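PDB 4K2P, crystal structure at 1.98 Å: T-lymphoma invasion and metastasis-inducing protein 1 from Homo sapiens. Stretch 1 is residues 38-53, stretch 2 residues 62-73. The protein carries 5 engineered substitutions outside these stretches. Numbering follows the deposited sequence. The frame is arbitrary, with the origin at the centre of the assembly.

Stretch 1 (38-53) HYWVSLKGCTLFFYES
Stretch 2 62-73: NSIPKHAVWVEN

This contact is the addition of a short antiparallel strand, 67-70, to the second strand of a β-hairpin, held by a backbone ladder and finished at its open end by aromatic, proline and lysine packing. Strands 38-44 and 47-51 form the hairpin, turning through Gly 45 (phi/psi 58/-128) and Cys 46 (-114/38), the glycine taking a positive phi that suits it. Three pairs of reciprocal backbone hydrogen bonds close it: Trp 40 with Tyr 51, Ser 42 with Phe 49, and Lys 44 with Thr 47. Strand 47-51 therefore spends its odd residues on the hairpin and leaves the even ones free to bond stretch 2.

The N-to-C directions of strands 47-51 and 67-70 lie 161° apart, with residues in extended conformation. Register runs Thr 47 opposite Trp 70, Leu 48 opposite Val 69, Phe 49 opposite Ala 68 and Phe 50 opposite His 67. Leu 48 and Val 69 form the reciprocal hydrogen-bonded pair, Leu 48 N to Val 69 O and Val 69 N to Leu 48 O both being 2.9 Å. Phe 50 N donates to His 67 O at 3.0 Å, while Phe 50 O accepts from Lys 66 N at 2.8 Å, a more bent bond of 139°: here the ladder slips from His 67 to its predecessor, whose phi/psi of -69/-45 leaves the extended region. At the other end Val 71 N reaches Cys 46 O, 3.0 Å and nearly linear. CA-H groups of the non-hydrogen-bonded pairs approach the carbonyls of the Leu 48-Val 69 pair as well: Ala 68 CA to Leu 48 O, 3.2 Å, and Thr 47 CA to Val 69 O, 3.5 Å.

Side chains alternate. Thr 47, Phe 49, Ala 68 and Trp 70 share one face, where the small Ala 68 CB sits 3.7 Å from Thr 47 CG2 and 3.8 Å from Phe 49 CD1. Phe 49 (m) also meets Pro 65, CD1 to CG 3.9 Å.

Leu 48, Phe 50, His 67 and Val 69 occupy the other face. Val 69 (t) brings CG2 to 3.5 Å from Phe 50 CE1, and Leu 48 (m, t) sets CD1 3.9 Å from CG1 of Val 71 (m). His 67, chi1 p, lays its ring over Phe 50, whose CB lies 4.1 Å from the His 67 ring centroid; the two rings are near parallel but slid apart, barely overlapping. The His 67 edge turns toward the face of Tyr 39 (m), planes at 84°, and His 67 CE1 lies 3.3 Å from Tyr 39 OH.

Beyond the ladder, Tyr 51 (m, chi2 85°) takes Pro 65 over one ring face, Pro 65 CB 4.3 Å from the Tyr 51 centroid, and Ser 63 O at its edge, 3.5 Å from Tyr 51 CE2. Lys 66 (m, m, t, m), its CA-to-CB bond pointing toward stretch 1, brings NZ to 4.0 Å from OE1 of Glu 52 (m, t), a long salt bridge. One water accepts from Glu 52 N (2.9 Å) and Lys 66 NZ (3.2 Å) and donates to Ile 64 O (2.8 Å), continuing the join where direct backbone bonds stop.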

ATOM      1  N   HIS A  38      -0.282  -6.289 -22.094  1.00 29.66           N
ATOM      2  CA  HIS A  38       0.567  -7.352 -21.570  1.00 26.73           C
ATOM      3  C   HIS A  38       2.042  -6.941 -21.565  1.00 24.43           C
ATOM      4  O   HIS A  38       2.531  -6.260 -22.463  1.00 24.97           O
ATOM      5  CB  HIS A  38       0.358  -8.652 -22.363  1.00 26.34           C
ATOM      6  CG  HIS A  38       1.079  -8.704 -23.671  1.00 25.24           C
ATOM      7  ND1 HIS A  38       0.799  -7.851 -24.717  1.00 27.24           N
ATOM      8  CD2 HIS A  38       2.050  -9.537 -24.118  1.00 23.34           C
ATOM      9  CE1 HIS A  38       1.584  -8.139 -25.740  1.00 27.85           C
ATOM     10  NE2 HIS A  38       2.353  -9.158 -25.401  1.00 25.29           N
ATOM     11  N   TYR A  39       2.737  -7.367 -20.524  1.00 21.23           N
ATOM     12  CA  TYR A  39       4.162  -7.141 -20.384  1.00 22.06           C
ATOM     13  C   TYR A  39       4.807  -8.374 -19.795  1.00 21.38           C
ATOM     14  O   TYR A  39       4.163  -9.144 -19.098  1.00 24.11           O
ATOM     15  CB  TYR A  39       4.455  -5.963 -19.459  1.00 21.29           C
ATOM     16  CG  TYR A  39       4.030  -4.614 -19.950  1.00 24.96           C
ATOM     17  CD1 TYR A  39       4.818  -3.901 -20.835  1.00 29.62           C
ATOM     18  CD2 TYR A  39       2.857  -4.027 -19.492  1.00 26.90           C
ATOM     19  CE1 TYR A  39       4.441  -2.647 -21.272  1.00 33.82           C
ATOM     20  CE2 TYR A  39       2.476  -2.774 -19.920  1.00 31.30           C
ATOM     21  CZ  TYR A  39       3.271  -2.089 -20.810  1.00 34.54           C
ATOM     22  OH  TYR A  39       2.891  -0.840 -21.244  1.00 37.69           O
ATOM     23  N   TRP A  40       6.082  -8.556 -20.080  1.00 22.27           N
ATOM     24  CA  TRP A  40       6.933  -9.370 -19.234  1.00 21.82           C
ATOM     25  C   TRP A  40       7.368  -8.497 -18.051  1.00 21.75           C
ATOM     26  O   TRP A  40       8.007  -7.471 -18.228  1.00 23.88           O
ATOM     27  CB  TRP A  40       8.139  -9.884 -20.003  1.00 23.54           C
ATOM     28  CG  TRP A  40       8.986 -10.813 -19.210  1.00 23.68           C
ATOM     29  CD1 TRP A  40      10.189 -10.535 -18.630  1.00 25.97           C
ATOM     30  CD2 TRP A  40       8.693 -12.176 -18.896  1.00 23.03           C
ATOM     31  NE1 TRP A  40      10.665 -11.645 -17.983  1.00 26.46           N
ATOM     32  CE2 TRP A  40       9.764 -12.665 -18.129  1.00 24.84           C
ATOM     33  CE3 TRP A  40       7.629 -13.032 -19.193  1.00 23.28           C
ATOM     34  CZ2 TRP A  40       9.803 -13.973 -17.650  1.00 27.35           C
ATOM     35  CZ3 TRP A  40       7.667 -14.326 -18.715  1.00 25.12           C
ATOM     36  CH2 TRP A  40       8.744 -14.787 -17.953  1.00 25.79           C
ATOM     37  N   VAL A  41       6.992  -8.893 -16.850  1.00 20.95           N
ATOM     38  CA  VAL A  41       7.258  -8.096 -15.662  1.00 22.64           C
ATOM     39  C   VAL A  41       8.307  -8.798 -14.830  1.00 23.87           C
ATOM     40  O   VAL A  41       8.165  -9.966 -14.520  1.00 22.03           O
ATOM     41  CB  VAL A  41       5.976  -7.873 -14.840  1.00 23.01           C
ATOM     42  CG1 VAL A  41       6.271  -7.067 -13.565  1.00 24.41           C
ATOM     43  CG2 VAL A  41       4.944  -7.162 -15.692  1.00 23.47           C
ATOM     44  N   SER A  42       9.346  -8.060 -14.450  1.00 25.31           N
ATOM     45  CA  SER A  42      10.485  -8.615 -13.748  1.00 26.78           C
ATOM     46  C   SER A  42      10.819  -7.788 -12.510  1.00 25.35           C
ATOM     47  O   SER A  42      11.110  -6.605 -12.595  1.00 26.16           O
ATOM     48  CB  SER A  42      11.692  -8.675 -14.682  1.00 32.57           C
ATOM     49  OG  SER A  42      12.806  -9.253 -14.040  1.00 38.52           O
ATOM     50  N   LEU A  43      10.787  -8.444 -11.361  1.00 24.08           N
ATOM     51  CA  LEU A  43      11.103  -7.830 -10.085  1.00 25.30           C
ATOM     52  C   LEU A  43      12.579  -7.996  -9.781  1.00 28.40           C
ATOM     53  O   LEU A  43      13.030  -9.096  -9.486  1.00 30.81           O
ATOM     54  CB  LEU A  43      10.261  -8.477  -8.984  1.00 23.98           C
ATOM     55  CG  LEU A  43      10.518  -8.045  -7.544  1.00 27.03           C
ATOM     56  CD1 LEU A  43      10.165  -6.580  -7.359  1.00 26.64           C
ATOM     57  CD2 LEU A  43       9.728  -8.925  -6.585  1.00 26.88           C
ATOM     58  N   LYS A  44      13.328  -6.901  -9.839  1.00 30.26           N
ATOM     59  CA  LYS A  44      14.734  -6.909  -9.445  1.00 35.97           C
ATOM     60  C   LYS A  44      14.933  -5.823  -8.405  1.00 38.80           C
ATOM     61  O   LYS A  44      14.577  -4.667  -8.627  1.00 38.76           O
ATOM     62  CB  LYS A  44      15.651  -6.684 -10.652  1.00 37.36           C
ATOM     63  N   GLY A  45      15.509  -6.200  -7.272  1.00 42.07           N
ATOM     64  CA  GLY A  45      15.578  -5.306  -6.138  1.00 44.80           C
ATOM     65  C   GLY A  45      14.163  -4.910  -5.777  1.00 41.26           C
ATOM     66  O   GLY A  45      13.291  -5.766  -5.640  1.00 40.10           O
ATOM     67  N   CYS A  46      13.924  -3.610  -5.678  1.00 42.43           N
ATOM     68  CA  CYS A  46      12.620  -3.101  -5.304  1.00 42.30           C
ATOM     69  C   CYS A  46      12.006  -2.333  -6.468  1.00 39.36           C
ATOM     70  O   CYS A  46      11.347  -1.309  -6.288  1.00 37.48           O
ATOM     71  CB  CYS A  46      12.741  -2.236  -4.051  1.00 50.19           C
ATOM     72  SG  CYS A  46      11.725  -2.853  -2.701  1.00 62.25           S
ATOM     73  N   THR A  47      12.229  -2.855  -7.670  1.00 38.04           N
ATOM     74  CA  THR A  47      11.707  -2.253  -8.887  1.00 37.31           C
ATOM     75  C   THR A  47      11.077  -3.309  -9.785  1.00 33.46           C
ATOM     76  O   THR A  47      11.638  -4.380  -9.996  1.00 35.69           O
ATOM     77  CB  THR A  47      12.822  -1.516  -9.660  1.00 40.70           C
ATOM     78  OG1 THR A  47      13.435  -0.555  -8.800  1.00 45.56           O
ATOM     79  CG2 THR A  47      12.272  -0.807 -10.889  1.00 39.96           C
ATOM     80  N   LEU A  48       9.878  -3.016 -10.272  1.00 29.11           N
ATOM     81  CA  LEU A  48       9.250  -3.807 -11.309  1.00 26.58           C
ATOM     82  C   LEU A  48       9.604  -3.218 -12.663  1.00 28.70           C
ATOM     83  O   LEU A  48       9.301  -2.066 -12.934  1.00 29.91           O
ATOM     84  CB  LEU A  48       7.723  -3.841 -11.141  1.00 26.01           C
ATOM     85  CG  LEU A  48       7.157  -4.649  -9.981  1.00 27.64           C
ATOM     86  CD1 LEU A  48       5.658  -4.401  -9.874  1.00 28.75           C
ATOM     87  CD2 LEU A  48       7.437  -6.116 -10.146  1.00 27.98           C
ATOM     88  N   PHE A  49      10.260  -4.014 -13.498  1.00 29.11           N
ATOM     89  CA  PHE A  49      10.605  -3.627 -14.858  1.00 29.40           C
ATOM     90  C   PHE A  49       9.627  -4.260 -15.835  1.00 28.26           C
ATOM     91  O   PHE A  49       9.327  -5.449 -15.752  1.00 27.23           O
ATOM     92  CB  PHE A  49      12.036  -4.050 -15.183  1.00 30.01           C
ATOM     93  CG  PHE A  49      13.068  -3.372 -14.338  1.00 32.32           C
ATOM     94  CD1 PHE A  49      13.574  -2.140 -14.702  1.00 35.03           C
ATOM     95  CD2 PHE A  49      13.517  -3.958 -13.169  1.00 35.13           C
ATOM     96  CE1 PHE A  49      14.525  -1.502 -13.922  1.00 40.13           C
ATOM     97  CE2 PHE A  49      14.472  -3.326 -12.380  1.00 40.38           C
ATOM     98  CZ  PHE A  49      14.971  -2.096 -12.757  1.00 42.96           C
ATOM     99  N   PHE A  50       9.153  -3.456 -16.776  1.00 28.74           N
ATOM    100  CA  PHE A  50       8.148  -3.884 -17.738  1.00 27.30           C
ATOM    101  C   PHE A  50       8.760  -3.926 -19.122  1.00 26.88           C
ATOM    102  O   PHE A  50       9.268  -2.919 -19.603  1.00 29.61           O
ATOM    103  CB  PHE A  50       6.948  -2.935 -17.710  1.00 28.01           C
ATOM    104  CG  PHE A  50       6.229  -2.908 -16.393  1.00 29.22           C
ATOM    105  CD1 PHE A  50       6.804  -2.326 -15.287  1.00 32.62           C
ATOM    106  CD2 PHE A  50       4.968  -3.449 -16.270  1.00 30.39           C
ATOM    107  CE1 PHE A  50       6.140  -2.303 -14.077  1.00 34.81           C
ATOM    108  CE2 PHE A  50       4.300  -3.426 -15.060  1.00 32.43           C
ATOM    109  CZ  PHE A  50       4.886  -2.851 -13.967  1.00 33.87           C
ATOM    110  N   TYR A  51       8.715  -5.103 -19.747  1.00 26.47           N
ATOM    111  CA  TYR A  51       9.311  -5.342 -21.061  1.00 26.88           C
ATOM    112  C   TYR A  51       8.223  -5.703 -22.072  1.00 26.95           C
ATOM    113  O   TYR A  51       7.273  -6.409 -21.729  1.00 26.56           O
ATOM    114  CB  TYR A  51      10.324  -6.488 -21.011  1.00 28.88           C
ATOM    115  CG  TYR A  51      11.512  -6.319 -20.079  1.00 29.24           C
ATOM    116  CD1 TYR A  51      11.420  -6.650 -18.731  1.00 28.34           C
ATOM    117  CD2 TYR A  51      12.744  -5.890 -20.562  1.00 30.93           C
ATOM    118  CE1 TYR A  51      12.513  -6.519 -17.885  1.00 29.53           C
ATOM    119  CE2 TYR A  51      13.834  -5.763 -19.727  1.00 31.11           C
ATOM    120  CZ  TYR A  51      13.716  -6.082 -18.395  1.00 32.55           C
ATOM    121  OH  TYR A  51      14.805  -5.951 -17.565  1.00 37.87           O
ATOM    122  N   GLU A  52       8.344  -5.213 -23.302  1.00 34.18           N
ATOM    123  CA  GLU A  52       7.487  -5.667 -24.396  1.00 37.16           C
ATOM    124  C   GLU A  52       8.196  -6.697 -25.255  1.00 35.29           C
ATOM    125  O   GLU A  52       9.399  -6.590 -25.509  1.00 37.04           O
ATOM    126  CB  GLU A  52       7.045  -4.494 -25.272  1.00 46.10           C
ATOM    127  CG  GLU A  52       6.049  -3.558 -24.599  1.00 52.13           C
ATOM    128  CD  GLU A  52       5.573  -2.442 -25.519  1.00 60.13           C
ATOM    129  OE1 GLU A  52       6.036  -2.373 -26.681  1.00 62.39           O
ATOM    130  OE2 GLU A  52       4.730  -1.633 -25.076  1.00 63.66           O
ATOM    131  N   SER A  53       7.443  -7.691 -25.707  1.00 33.42           N
ATOM    132  CA  SER A  53       7.960  -8.680 -26.648  1.00 35.79           C
ATOM    133  C   SER A  53       8.070  -8.105 -28.054  1.00 38.95           C
ATOM    134  O   SER A  53       7.176  -7.385 -28.495  1.00 40.37           O
ATOM    135  CB  SER A  53       7.059  -9.915 -26.660  1.00 35.70           C
ATOM    136  OG  SER A  53       7.578 -10.907 -27.515  1.00 36.73           O
ATOM    137  N   ASN A  62      19.976  -8.436 -21.496  1.00 60.81           N
ATOM    138  CA  ASN A  62      20.323  -7.403 -22.471  1.00 59.19           C
ATOM    139  C   ASN A  62      19.111  -6.685 -23.061  1.00 52.72           C
ATOM    140  O   ASN A  62      19.260  -5.813 -23.915  1.00 53.16           O
ATOM    141  CB  ASN A  62      21.147  -8.007 -23.612  1.00 63.65           C
ATOM    142  N   SER A  63      17.917  -7.049 -22.603  1.00 47.25           N
ATOM    143  CA  SER A  63      16.700  -6.384 -23.039  1.00 44.80           C
ATOM    144  C   SER A  63      16.520  -5.065 -22.299  1.00 44.32           C
ATOM    145  O   SER A  63      16.925  -4.932 -21.142  1.00 43.47           O
ATOM    146  CB  SER A  63      15.486  -7.292 -22.818  1.00 41.85           C
ATOM    147  OG  SER A  63      15.546  -8.425 -23.669  1.00 42.52           O
ATOM    148  N   ILE A  64      15.893  -4.103 -22.969  1.00 44.85           N
ATOM    149  CA  ILE A  64      15.682  -2.772 -22.412  1.00 45.27           C
ATOM    150  C   ILE A  64      14.218  -2.596 -22.000  1.00 40.49           C
ATOM    151  O   ILE A  64      13.331  -2.689 -22.842  1.00 38.63           O
ATOM    152  CB  ILE A  64      16.069  -1.686 -23.441  1.00 50.54           C
ATOM    153  CG1 ILE A  64      17.527  -1.868 -23.898  1.00 55.74           C
ATOM    154  CG2 ILE A  64      15.851  -0.287 -22.879  1.00 52.09           C
ATOM    155  CD1 ILE A  64      18.563  -1.771 -22.781  1.00 56.61           C
ATOM    156  N   PRO A  65      13.959  -2.325 -20.708  1.00 40.34           N
ATOM    157  CA  PRO A  65      12.572  -2.129 -20.267  1.00 38.22           C
ATOM    158  C   PRO A  65      11.903  -0.892 -20.874  1.00 39.67           C
ATOM    159  O   PRO A  65      12.572   0.107 -21.115  1.00 41.91           O
ATOM    160  CB  PRO A  65      12.705  -1.973 -18.748  1.00 38.24           C
ATOM    161  CG  PRO A  65      14.083  -1.522 -18.518  1.00 41.97           C
ATOM    162  CD  PRO A  65      14.922  -2.109 -19.611  1.00 43.22           C
ATOM    163  N   LYS A  66      10.599  -0.962 -21.126  1.00 40.67           N
ATOM    164  CA  LYS A  66       9.839   0.209 -21.546  1.00 46.45           C
ATOM    165  C   LYS A  66       9.721   1.210 -20.412  1.00 49.22           C
ATOM    166  O   LYS A  66       9.881   2.409 -20.615  1.00 54.70           O
ATOM    167  CB  LYS A  66       8.451  -0.198 -22.042  1.00 48.62           C
ATOM    168  CG  LYS A  66       8.463  -0.958 -23.363  1.00 55.21           C
ATOM    169  CD  LYS A  66       8.978  -0.078 -24.498  1.00 64.04           C
ATOM    170  CE  LYS A  66       8.972  -0.798 -25.839  1.00 69.30           C
ATOM    171  NZ  LYS A  66       9.922  -1.946 -25.879  1.00 70.54           N
ATOM    172  N   HIS A  67       9.416   0.716 -19.221  1.00 46.89           N
ATOM    173  CA  HIS A  67       9.381   1.565 -18.038  1.00 47.32           C
ATOM    174  C   HIS A  67       9.556   0.740 -16.767  1.00 41.88           C
ATOM    175  O   HIS A  67       9.652  -0.485 -16.815  1.00 38.71           O
ATOM    176  CB  HIS A  67       8.089   2.377 -18.001  1.00 50.41           C
ATOM    177  CG  HIS A  67       6.863   1.569 -18.271  1.00 51.18           C
ATOM    178  ND1 HIS A  67       6.405   1.330 -19.550  1.00 53.02           N
ATOM    179  CD2 HIS A  67       5.998   0.948 -17.437  1.00 50.18           C
ATOM    180  CE1 HIS A  67       5.310   0.595 -19.491  1.00 52.62           C
ATOM    181  NE2 HIS A  67       5.042   0.347 -18.221  1.00 50.98           N
ATOM    182  N   ALA A  68       9.608   1.427 -15.634  1.00 40.78           N
ATOM    183  CA  ALA A  68       9.856   0.791 -14.349  1.00 36.86           C
ATOM    184  C   ALA A  68       9.016   1.443 -13.256  1.00 35.85           C
ATOM    185  O   ALA A  68       8.789   2.649 -13.277  1.00 37.55           O
ATOM    186  CB  ALA A  68      11.333   0.872 -14.003  1.00 37.06           C
ATOM    187  N   VAL A  69       8.549   0.631 -12.317  1.00 32.70           N
ATOM    188  CA  VAL A  69       7.768   1.106 -11.188  1.00 31.81           C
ATOM    189  C   VAL A  69       8.511   0.760  -9.913  1.00 29.42           C
ATOM    190  O   VAL A  69       8.796  -0.400  -9.642  1.00 26.34           O
ATOM    191  CB  VAL A  69       6.354   0.482 -11.155  1.00 32.90           C
ATOM    192  CG1 VAL A  69       5.566   1.002  -9.962  1.00 32.87           C
ATOM    193  CG2 VAL A  69       5.606   0.779 -12.455  1.00 34.24           C
ATOM    194  N   TRP A  70       8.820   1.787  -9.138  1.00 30.63           N
ATOM    195  CA  TRP A  70       9.481   1.641  -7.848  1.00 33.51           C
ATOM    196  C   TRP A  70       8.474   1.190  -6.801  1.00 30.68           C
ATOM    197  O   TRP A  70       7.470   1.858  -6.595  1.00 32.08           O
ATOM    198  CB  TRP A  70      10.115   2.971  -7.457  1.00 37.41           C
ATOM    199  CG  TRP A  70      10.935   2.955  -6.208  1.00 42.72           C
ATOM    200  CD1 TRP A  70      11.947   2.094  -5.888  1.00 44.21           C
ATOM    201  CD2 TRP A  70      10.821   3.867  -5.112  1.00 46.87           C
ATOM    202  NE1 TRP A  70      12.464   2.414  -4.656  1.00 47.79           N
ATOM    203  CE2 TRP A  70      11.791   3.500  -4.160  1.00 49.29           C
ATOM    204  CE3 TRP A  70       9.988   4.961  -4.844  1.00 50.19           C
ATOM    205  CZ2 TRP A  70      11.949   4.181  -2.957  1.00 53.60           C
ATOM    206  CZ3 TRP A  70      10.146   5.635  -3.650  1.00 53.88           C
ATOM    207  CH2 TRP A  70      11.120   5.246  -2.721  1.00 55.42           C
ATOM    208  N   VAL A  71       8.739   0.072  -6.132  1.00 28.94           N
ATOM    209  CA  VAL A  71       7.730  -0.545  -5.274  1.00 27.34           C
ATOM    210  C   VAL A  71       8.160  -0.677  -3.818  1.00 28.79           C
ATOM    211  O   VAL A  71       7.540  -1.429  -3.068  1.00 29.73           O
ATOM    212  CB  VAL A  71       7.337  -1.955  -5.792  1.00 29.32           C
ATOM    213  CG1 VAL A  71       6.838  -1.863  -7.224  1.00 29.48           C
ATOM    214  CG2 VAL A  71       8.492  -2.924  -5.697  1.00 28.23           C
ATOM    215  N   GLU A  72       9.192   0.060  -3.409  1.00 28.86           N
ATOM    216  CA  GLU A  72       9.556   0.113  -1.993  1.00 30.93           C
ATOM    217  C   GLU A  72       8.345   0.588  -1.203  1.00 27.63           C
ATOM    218  O   GLU A  72       7.638   1.484  -1.642  1.00 26.39           O
ATOM    219  CB  GLU A  72      10.747   1.051  -1.736  1.00 37.24           C
ATOM    220  CG  GLU A  72      12.100   0.354  -1.694  1.00 43.98           C
ATOM    221  CD  GLU A  72      13.263   1.278  -1.326  1.00 48.40           C
ATOM    222  OE1 GLU A  72      13.093   2.187  -0.486  1.00 45.98           O
ATOM    223  OE2 GLU A  72      14.362   1.085  -1.887  1.00 54.26           O
ATOM    224  N   ASN A  73       8.086  -0.055  -0.073  1.00 27.48           N
ATOM    225  CA  ASN A  73       7.016   0.345   0.846  1.00 29.28           C
ATOM    226  C   ASN A  73       5.633   0.304   0.194  1.00 27.06           C
ATOM    227  O   ASN A  73       4.764   1.118   0.492  1.00 27.94           O
ATOM    228  CB  ASN A  73       7.299   1.739   1.423  1.00 30.36           C
ATOM    229  CG  ASN A  73       8.519   1.756   2.327  1.00 33.08           C
ATOM    230  OD1 ASN A  73       8.681   0.892   3.189  1.00 34.72           O
ATOM    231  ND2 ASN A  73       9.382   2.739   2.136  1.00 32.99           N
TER
HETATM  232  O   HOH W   1      10.961  -3.951 -23.643  1.00 41.17           O